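Kelch domain-containing protein (Colletotrichum graminicola M1.001, PDB 5C86) probably oxidises alcohols to aldehydes with molecular oxygen at a copper site, as a fungal alcohol oxidase of the galactose oxidase-like AA5 family. Local coordinates at residues 22-27 and 99-104; 46-51 and 60-65; 64-69 and 94-99. All coordinates share one frame; numbering follows the deposited sequence.

Contact 1. Residues 22-27 and 99-104; sequences VPETGN and DFKKGE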
loop_
_atom_site.group_PDB
_atom_site.type_symbol
_atom_site.label_atom_id
_atom_site.label_comp_id
_atom_site.label_asym_id
_atom_site.label_seq_id
_atom_site.Cartn_x
_atom_site.Cartn_y
_atom_site.Cartn_z
ATOM N N VAL A 22 -4.366 0.740 -11.315
ATOM C CA VAL A 22 -5.232 1.721 -11.930
ATOM C C VAL A 22 -6.732 1.315 -11.678
ATOM O O VAL A 22 -7.141 0.203 -12.021
ATOM C CB VAL A 22 -4.948 1.762 -13.433
ATOM C CG1 VAL A 22 -5.869 2.748 -14.100
ATOM C CG2 VAL A 22 -3.446 2.106 -13.700
ATOM N N PRO A 23 -7.486 2.213 -11.081
ATOM C CA PRO A 23 -8.911 1.862 -10.922
ATOM C C PRO A 23 -9.618 1.504 -12.208
ATOM O O PRO A 23 -9.269 1.981 -13.278
ATOM C CB PRO A 23 -9.502 3.104 -10.325
ATOM C CG PRO A 23 -8.426 3.797 -9.595
ATOM C CD PRO A 23 -7.204 3.488 -10.461
ATOM N N GLU A 24 -10.579 0.581 -12.100
ATOM C CA GLU A 24 -11.525 0.167 -13.153
ATOM C C GLU A 24 -10.889 -0.763 -14.131
ATOM O O GLU A 24 -11.417 -1.828 -14.393
ATOM C CB GLU A 24 -12.191 1.343 -13.901
ATOM C CG GLU A 24 -13.362 1.917 -13.181
ATOM C CD GLU A 24 -13.941 3.117 -13.879
ATOM O OE1 GLU A 24 -13.664 3.345 -15.105
ATOM O OE2 GLU A 24 -14.602 3.863 -13.131
ATOM N N THR A 25 -9.703 -0.417 -14.645
ATOM C CA THR A 25 -9.019 -1.384 -15.561
ATOM C C THR A 25 -8.253 -2.429 -14.817
ATOM O O THR A 25 -8.081 -3.553 -15.254
ATOM C CB THR A 25 -8.055 -0.712 -16.508
ATOM O OG1 THR A 25 -7.076 -0.011 -15.735
ATOM C CG2 THR A 25 -8.776 0.278 -17.408
ATOM N N GLY A 26 -7.740 -2.028 -13.648
ATOM C CA GLY A 26 -6.821 -2.896 -12.983
ATOM C C GLY A 26 -5.434 -3.081 -13.603
ATOM O O GLY A 26 -4.729 -3.975 -13.253
ATOM N N ASN A 27 -5.074 -2.210 -14.552
ATOM C CA ASN A 27 -3.739 -2.256 -15.103
ATOM C C ASN A 27 -2.722 -1.844 -13.999
ATOM O O ASN A 27 -3.053 -1.171 -13.039
ATOM C CB ASN A 27 -3.745 -1.403 -16.377
ATOM C CG ASN A 27 -4.593 -2.045 -17.462
ATOM O OD1 ASN A 27 -4.662 -3.269 -17.548
ATOM N ND2 ASN A 27 -5.120 -1.220 -18.357
ATOM N N ASP A 99 -5.289 11.339 -13.157
ATOM C CA ASP A 99 -6.730 11.006 -13.087
ATOM C C ASP A 99 -7.003 10.010 -14.182
ATOM O O ASP A 99 -6.983 10.350 -15.405
ATOM C CB ASP A 99 -7.590 12.254 -13.204
ATOM C CG ASP A 99 -9.122 11.962 -13.195
ATOM O OD1 ASP A 99 -9.568 10.795 -13.111
ATOM O OD2 ASP A 99 -9.846 12.982 -13.234
ATOM N N PHE A 100 -7.239 8.757 -13.816
ATOM C CA PHE A 100 -7.289 7.675 -14.802
ATOM C C PHE A 100 -8.454 7.933 -15.798
ATOM O O PHE A 100 -8.423 7.413 -16.894
ATOM C CB PHE A 100 -7.465 6.297 -14.113
ATOM C CG PHE A 100 -8.796 6.127 -13.456
ATOM C CD1 PHE A 100 -9.082 6.683 -12.215
ATOM C CD2 PHE A 100 -9.798 5.429 -14.089
ATOM C CE1 PHE A 100 -10.336 6.600 -11.643
ATOM C CE2 PHE A 100 -11.034 5.265 -13.492
ATOM C CZ PHE A 100 -11.320 5.871 -12.275
ATOM N N LYS A 101 -9.438 8.715 -15.383
ATOM C CA LYS A 101 -10.602 9.001 -16.231
ATOM C C LYS A 101 -10.156 9.754 -17.484
ATOM O O LYS A 101 -10.803 9.599 -18.532
ATOM C CB LYS A 101 -11.697 9.803 -15.475
ATOM C CG LYS A 101 -12.551 8.928 -14.540
ATOM C CD LYS A 101 -13.148 7.622 -15.195
ATOM C CE LYS A 101 -14.295 6.980 -14.363
ATOM N NZ LYS A 101 -15.097 5.883 -15.035
ATOM N N LYS A 102 -9.075 10.523 -17.366
ATOM C CA LYS A 102 -8.494 11.243 -18.513
ATOM C C LYS A 102 -7.605 10.381 -19.399
ATOM O O LYS A 102 -7.117 10.890 -20.412
ATOM C CB LYS A 102 -7.811 12.504 -18.026
ATOM C CG LYS A 102 -8.769 13.386 -17.219
ATOM C CD LYS A 102 -8.159 14.733 -16.847
ATOM C CE LYS A 102 -8.944 15.475 -15.777
ATOM N NZ LYS A 102 -10.204 16.033 -16.304
ATOM N N GLY A 103 -7.404 9.100 -19.049
ATOM C CA GLY A 103 -6.607 8.163 -19.798
ATOM C C GLY A 103 -5.426 7.774 -18.914
ATOM O O GLY A 103 -4.800 8.609 -18.282
ATOM N N GLU A 104 -5.137 6.493 -18.957
ATOM C CA GLU A 104 -4.090 5.878 -18.147
ATOM C C GLU A 104 -2.685 6.359 -18.564
ATOM O O GLU A 104 -1.788 6.330 -17.741
ATOM C CB GLU A 104 -4.095 4.402 -18.401
ATOM C CG GLU A 104 -5.346 3.743 -17.928
ATOM C CD GLU A 104 -5.259 2.298 -18.308
ATOM O OE1 GLU A 104 -5.099 1.972 -19.531
ATOM O OE2 GLU A 104 -5.298 1.499 -17.418
#

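Contact 2. Residues 46-51 and 60-65; sequences KTYTSL and SDAIVQ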
loop_
_atom_site.group_PDB
_atom_site.type_symbol
_atom_site.label_atom_id
_atom_site.label_comp_id
_atom_site.label_asym_id
_atom_site.label_seq_id
_atom_site.Cartn_x
_atom_site.Cartn_y
_atom_site.Cartn_z
ATOM N N LYS A 46 11.281 15.315 -14.424
ATOM C CA LYS A 46 10.312 14.550 -15.206
ATOM C C LYS A 46 10.318 13.135 -14.666
ATOM O O LYS A 46 11.227 12.768 -13.930
ATOM C CB LYS A 46 10.699 14.596 -16.725
ATOM C CG LYS A 46 11.913 13.788 -17.091
ATOM C CD LYS A 46 12.453 14.259 -18.480
ATOM C CE LYS A 46 13.443 13.253 -19.004
ATOM N NZ LYS A 46 14.036 13.687 -20.323
ATOM N N THR A 47 9.322 12.351 -15.069
ATOM C CA THR A 47 9.295 10.918 -14.739
ATOM C C THR A 47 8.952 10.030 -15.892
ATOM O O THR A 47 7.950 10.339 -16.606
ATOM C CB THR A 47 8.238 10.665 -13.580
ATOM O OG1 THR A 47 8.362 11.611 -12.539
ATOM C CG2 THR A 47 8.337 9.233 -13.079
ATOM N N TYR A 48 9.678 8.955 -16.008
ATOM C CA TYR A 48 9.416 7.839 -16.889
ATOM C C TYR A 48 8.431 6.870 -16.222
ATOM O O TYR A 48 8.644 6.478 -15.094
ATOM C CB TYR A 48 10.650 7.097 -17.301
ATOM C CG TYR A 48 11.426 7.858 -18.348
ATOM C CD1 TYR A 48 12.363 8.822 -17.978
ATOM C CD2 TYR A 48 11.205 7.603 -19.716
ATOM C CE1 TYR A 48 13.112 9.502 -18.976
ATOM C CE2 TYR A 48 11.921 8.284 -20.698
ATOM C CZ TYR A 48 12.874 9.216 -20.314
ATOM O OH TYR A 48 13.588 9.912 -21.275
ATOM N N THR A 49 7.448 6.407 -17.009
ATOM C CA THR A 49 6.405 5.450 -16.545
ATOM C C THR A 49 6.208 4.399 -17.559
ATOM O O THR A 49 6.519 4.582 -18.785
ATOM C CB THR A 49 5.092 6.110 -16.152
ATOM O OG1 THR A 49 4.320 6.425 -17.342
ATOM C CG2 THR A 49 5.249 7.327 -15.299
ATOM N N SER A 50 5.693 3.268 -17.128
ATOM C CA SER A 50 5.310 2.189 -18.033
ATOM C C SER A 50 4.062 1.533 -17.439
ATOM O O SER A 50 3.755 1.709 -16.249
ATOM C CB SER A 50 6.425 1.206 -18.246
ATOM O OG SER A 50 6.061 0.029 -18.959
ATOM N N LEU A 51 3.288 0.886 -18.286
ATOM C CA LEU A 51 1.985 0.295 -17.909
ATOM C C LEU A 51 1.911 -1.134 -18.330
ATOM O O LEU A 51 2.190 -1.423 -19.515
ATOM C CB LEU A 51 0.888 1.061 -18.586
ATOM C CG LEU A 51 -0.562 0.659 -18.244
ATOM C CD1 LEU A 51 -0.909 1.220 -16.890
ATOM C CD2 LEU A 51 -1.584 1.142 -19.289
ATOM N N SER A 60 3.890 -1.539 -21.943
ATOM C CA SER A 60 4.066 -0.341 -22.779
ATOM C C SER A 60 5.528 0.156 -22.776
ATOM O O SER A 60 6.284 -0.072 -21.806
ATOM C CB SER A 60 3.136 0.773 -22.293
ATOM O OG SER A 60 3.626 1.435 -21.136
ATOM N N ASP A 61 5.913 0.870 -23.837
ATOM C CA ASP A 61 7.199 1.502 -23.832
ATOM C C ASP A 61 7.240 2.594 -22.772
ATOM O O ASP A 61 6.217 3.242 -22.434
ATOM C CB ASP A 61 7.497 2.136 -25.226
ATOM C CG ASP A 61 7.494 1.117 -26.369
ATOM O OD1 ASP A 61 7.990 -0.022 -26.244
ATOM O OD2 ASP A 61 7.014 1.492 -27.454
ATOM N N ALA A 62 8.448 2.897 -22.307
ATOM C CA ALA A 62 8.594 3.929 -21.307
ATOM C C ALA A 62 8.269 5.272 -21.907
ATOM O O ALA A 62 8.765 5.586 -23.007
ATOM C CB ALA A 62 10.005 3.920 -20.719
ATOM N N ILE A 63 7.419 6.050 -21.262
ATOM C CA ILE A 63 7.142 7.401 -21.667
ATOM C C ILE A 63 7.411 8.396 -20.577
ATOM O O ILE A 63 7.301 8.077 -19.379
ATOM C CB ILE A 63 5.682 7.594 -22.198
ATOM C CG1 ILE A 63 4.656 7.535 -21.067
ATOM C CG2 ILE A 63 5.392 6.529 -23.287
ATOM C CD1 ILE A 63 3.187 7.543 -21.504
ATOM N N VAL A 64 7.668 9.642 -20.966
ATOM C CA VAL A 64 7.734 10.730 -20.088
ATOM C C VAL A 64 6.356 11.240 -19.756
ATOM O O VAL A 64 5.789 12.166 -20.353
ATOM C CB VAL A 64 8.703 11.872 -20.542
ATOM C CG1 VAL A 64 8.670 13.000 -19.517
ATOM C CG2 VAL A 64 10.085 11.337 -20.704
ATOM N N GLN A 65 5.742 10.606 -18.751
ATOM C CA GLN A 65 4.326 10.832 -18.562
ATOM C C GLN A 65 4.132 12.004 -17.669
ATOM O O GLN A 65 3.060 12.579 -17.637
ATOM C CB GLN A 65 3.640 9.580 -17.937
ATOM C CG GLN A 65 2.141 9.628 -18.127
ATOM C CD GLN A 65 1.423 8.556 -17.347
ATOM O OE1 GLN A 65 2.073 7.678 -16.727
ATOM N NE2 GLN A 65 0.085 8.576 -17.403
#

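Contact 3. Residues 64-69 and 94-99; sequences VQNTQH and KTSVLD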
loop_
_atom_site.group_PDB
_atom_site.type_symbol
_atom_site.label_atom_id
_atom_site.label_comp_id
_atom_site.label_asym_id
_atom_site.label_seq_id
_atom_site.Cartn_x
_atom_site.Cartn_y
_atom_site.Cartn_z
ATOM N N VAL A 64 7.668 9.642 -20.966
ATOM C CA VAL A 64 7.734 10.730 -20.088
ATOM C C VAL A 64 6.356 11.240 -19.756
ATOM O O VAL A 64 5.789 12.166 -20.353
ATOM C CB VAL A 64 8.703 11.872 -20.542
ATOM C CG1 VAL A 64 8.670 13.000 -19.517
ATOM C CG2 VAL A 64 10.085 11.337 -20.704
ATOM N N GLN A 65 5.742 10.606 -18.751
ATOM C CA GLN A 65 4.326 10.832 -18.562
ATOM C C GLN A 65 4.132 12.004 -17.669
ATOM O O GLN A 65 3.060 12.579 -17.637
ATOM C CB GLN A 65 3.640 9.580 -17.937
ATOM C CG GLN A 65 2.141 9.628 -18.127
ATOM C CD GLN A 65 1.423 8.556 -17.347
ATOM O OE1 GLN A 65 2.073 7.678 -16.727
ATOM N NE2 GLN A 65 0.085 8.576 -17.403
ATOM N N ASN A 66 5.190 12.388 -16.899
ATOM C CA ASN A 66 5.145 13.547 -16.097
ATOM C C ASN A 66 6.324 14.447 -16.522
ATOM O O ASN A 66 7.462 14.045 -16.403
ATOM C CB ASN A 66 5.286 13.213 -14.583
ATOM C CG ASN A 66 4.969 14.391 -13.733
ATOM O OD1 ASN A 66 5.193 15.555 -14.132
ATOM N ND2 ASN A 66 4.380 14.183 -12.575
ATOM N N THR A 67 5.973 15.616 -17.077
ATOM C CA THR A 67 6.998 16.513 -17.668
ATOM C C THR A 67 7.510 17.564 -16.737
ATOM O O THR A 67 8.413 18.327 -17.160
ATOM C CB THR A 67 6.370 17.274 -18.919
ATOM O OG1 THR A 67 5.385 18.260 -18.503
ATOM C CG2 THR A 67 5.909 16.274 -19.909
ATOM N N GLN A 68 6.964 17.697 -15.533
ATOM C CA GLN A 68 7.291 18.722 -14.551
ATOM C C GLN A 68 7.888 18.262 -13.185
ATOM O O GLN A 68 8.391 19.075 -12.435
ATOM C CB GLN A 68 6.061 19.541 -14.215
ATOM C CG GLN A 68 5.535 20.344 -15.432
ATOM C CD GLN A 68 4.374 21.306 -15.127
ATOM O OE1 GLN A 68 4.409 22.142 -14.202
ATOM N NE2 GLN A 68 3.308 21.171 -15.910
ATOM N N HIS A 69 7.705 16.973 -12.849
ATOM C CA HIS A 69 7.977 16.419 -11.490
ATOM C C HIS A 69 8.683 15.122 -11.734
ATOM O O HIS A 69 8.209 14.260 -12.517
ATOM C CB HIS A 69 6.609 16.260 -10.807
ATOM C CG HIS A 69 6.607 15.773 -9.398
ATOM N ND1 HIS A 69 5.417 15.744 -8.685
ATOM C CD2 HIS A 69 7.568 15.320 -8.559
ATOM C CE1 HIS A 69 5.642 15.265 -7.476
ATOM N NE2 HIS A 69 6.934 15.064 -7.347
ATOM N N LYS A 94 6.863 19.546 -5.262
ATOM C CA LYS A 94 5.779 19.373 -6.277
ATOM C C LYS A 94 4.688 18.390 -5.831
ATOM O O LYS A 94 4.921 17.434 -5.061
ATOM C CB LYS A 94 6.317 18.985 -7.625
ATOM C CG LYS A 94 7.264 20.137 -8.114
ATOM C CD LYS A 94 7.423 20.216 -9.565
ATOM C CE LYS A 94 7.848 21.643 -9.950
ATOM N NZ LYS A 94 8.312 21.554 -11.326
ATOM N N THR A 95 3.486 18.686 -6.241
ATOM C CA THR A 95 2.309 17.746 -6.132
ATOM C C THR A 95 1.827 17.504 -7.566
ATOM O O THR A 95 1.596 18.477 -8.324
ATOM C CB THR A 95 1.210 18.321 -5.286
ATOM O OG1 THR A 95 1.670 18.641 -3.978
ATOM C CG2 THR A 95 0.118 17.274 -5.069
ATOM N N SER A 96 1.762 16.269 -8.015
ATOM C CA SER A 96 1.201 15.897 -9.253
ATOM C C SER A 96 0.011 14.932 -9.121
ATOM O O SER A 96 -0.051 14.209 -8.109
ATOM C CB SER A 96 2.153 15.238 -10.083
ATOM O OG SER A 96 3.326 16.032 -10.353
ATOM N N VAL A 97 -0.834 14.868 -10.149
ATOM C CA VAL A 97 -2.045 14.048 -10.115
ATOM C C VAL A 97 -2.194 13.320 -11.427
ATOM O O VAL A 97 -1.968 13.885 -12.511
ATOM C CB VAL A 97 -3.256 14.796 -9.580
ATOM C CG1 VAL A 97 -3.723 15.919 -10.503
ATOM C CG2 VAL A 97 -4.410 13.816 -9.347
ATOM N N LEU A 98 -2.512 12.016 -11.398
ATOM C CA LEU A 98 -2.962 11.301 -12.516
ATOM C C LEU A 98 -4.400 10.899 -12.274
ATOM O O LEU A 98 -4.688 10.063 -11.343
ATOM C CB LEU A 98 -2.108 10.094 -12.878
ATOM C CG LEU A 98 -2.580 9.238 -14.028
ATOM C CD1 LEU A 98 -2.550 10.005 -15.348
ATOM C CD2 LEU A 98 -1.747 8.002 -14.224
ATOM N N ASP A 99 -5.289 11.339 -13.157
ATOM C CA ASP A 99 -6.730 11.006 -13.087
ATOM C C ASP A 99 -7.003 10.010 -14.182
ATOM O O ASP A 99 -6.983 10.350 -15.405
ATOM C CB ASP A 99 -7.590 12.254 -13.204
ATOM C CG ASP A 99 -9.122 11.962 -13.195
ATOM O OD1 ASP A 99 -9.568 10.795 -13.111
ATOM O OD2 ASP A 99 -9.846 12.982 -13.234
#

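Contact 1. Residues 22-27 and 99-104
Phe100, opening a short 3-10 turn (100-102), and Glu104, two residues beyond it, carry this contact, the first against Pro23 and the second against Thr25 and Asn27. Pro23 CB lies over one face of the Phe100 ring, toward its rim, in a CH-pi contact 3.9 Å from the centroid. The opposite face carries CG of the neighbouring Lys101. Glu24 has two conformers; in the one considered, OE1 sits at the ring edge and OE2 takes a salt bridge from Lys101 NZ (2.8 Å), so this link is tentative. Glu104 is extended beyond CG, and its OE2 is gripped by two donors. Thr25 OG1, meeting it tip to tip, gives a 2.9 Å bond from above the carboxylate plane, while Asn27 ND2 uses the syn lone pair of OE2 at 2.9 Å. Thr25 OG1 is itself steadied in an ST turn, accepting from Asn27 N at 3.2 Å with a nearly straight N-H (176°). Tyr460 meets the Phe100 ring edge-to-face. The arrangement is a junction between neighbouring blades of a Kelch-type beta-propeller, the turn of a hairpin in one meeting a strand connection in the next.

Contact 2. Residues 46-51 and 60-65
Strands 47-51 and 63-65 pair antiparallel, Tyr48 and Val64 forming a non-hydrogen-bonded pair and Thr49 and Ile63 a hydrogen-bonded one; the short axes stand 110° apart, far from 180°, as the second strand bends at an inverse gamma turn centred on Val64. Thr49 N to Ile63 O (2.9 Å) and Ile63 N to Thr49 O tie the centre, and a bond from Ser60 N to Leu51 O holds the loop end. On the Tyr48 face, Val64 CG2 sits over the ring toward its rim, 3.7 Å from the centroid, in a CH-pi contact. Val64 CG1, anti to its backbone N (chi1 179°), instead meets Lys46 CB at 3.8 Å. The hairpin forms the outer half of a four-stranded propeller blade, strand 47-52 lying between strands 28-31 and 63-66. On the Thr49 face, Thr49 OG1 donates to Gln65 OE1 over only 2.6 Å, reaching it 27° out of the carbonyl plane. The other end of that buried amide, Gln65 NE2, is bound by the backbone oxygens of Glu104 and Ser106, so both ends are engaged. Near the loop two hydroxyls bridge the strands: Ser50 OG donates to Ser60 O (2.9 Å), and Ser60 OG accepts from Leu51 N (2.9 Å).

Contact 3. Residues 64-69 and 94-99
His69 and Ser96 meet in a 2.7 Å hydrogen bond between ND1 and OG, with the hydroxyl near the plane of the imidazole at its edge. The same OG accepts from Asn66 ND2 at 3.1 Å, in the plane of the amide and fairly straight (159°), so two side chains of segment 64-69 converge on one buried hydroxyl. Lys94 CB lies over the centre of one face of the His69 ring, 3.6 Å from the centroid, as a CH-pi contact. The two side chains slide past each other in opposite directions, and the extended lysine chain ends with NZ donating to Gln68 O (2.7 Å). The far ring nitrogen, NE2, is hydrogen-bonded to Gly88 O. Strand 95-98 belongs to the propeller blade that follows the one ending in strand 63-66, so the contact bridges neighbouring blades. In the second shell, Asn66 OD1 accepts from Gln68 N at 3.1 Å in an Asx turn that shapes the exit from the strand. Gln65 and Asn66 form a classic beta bulge opposite Thr47. At the other end of the contact, the Gln65 side chain, its OE1 held by Thr49, crosses that of Leu98 at about a right angle, NE2 3.6 Å from CD1. The side chain of His69 lies about 11 Å from that of Tyr120, a copper ligand of this protein, although no copper is bound here.

In the fold
From the N terminus, the chain first passes the turn 22-27, whose partner 99-104 follows after 71 intervening residues. Within that long loop of contact 1 lie both others. Contact 2 closes a short hairpin loop between strands 47-52 and 63-66; contact 3 begins on Val64 and Gln65, where contact 2 ends, and closes the stretch leading to strand 95-98. Contact 2 thus stays inside one blade, while contacts 1 and 3 fasten that blade to the next, at Asp99 running one into the other. Gln65, shared by contacts 2 and 3, also reaches Glu104 of contact 1, and Thr47 OG1, bonded to His69 O, links contacts 2 and 3.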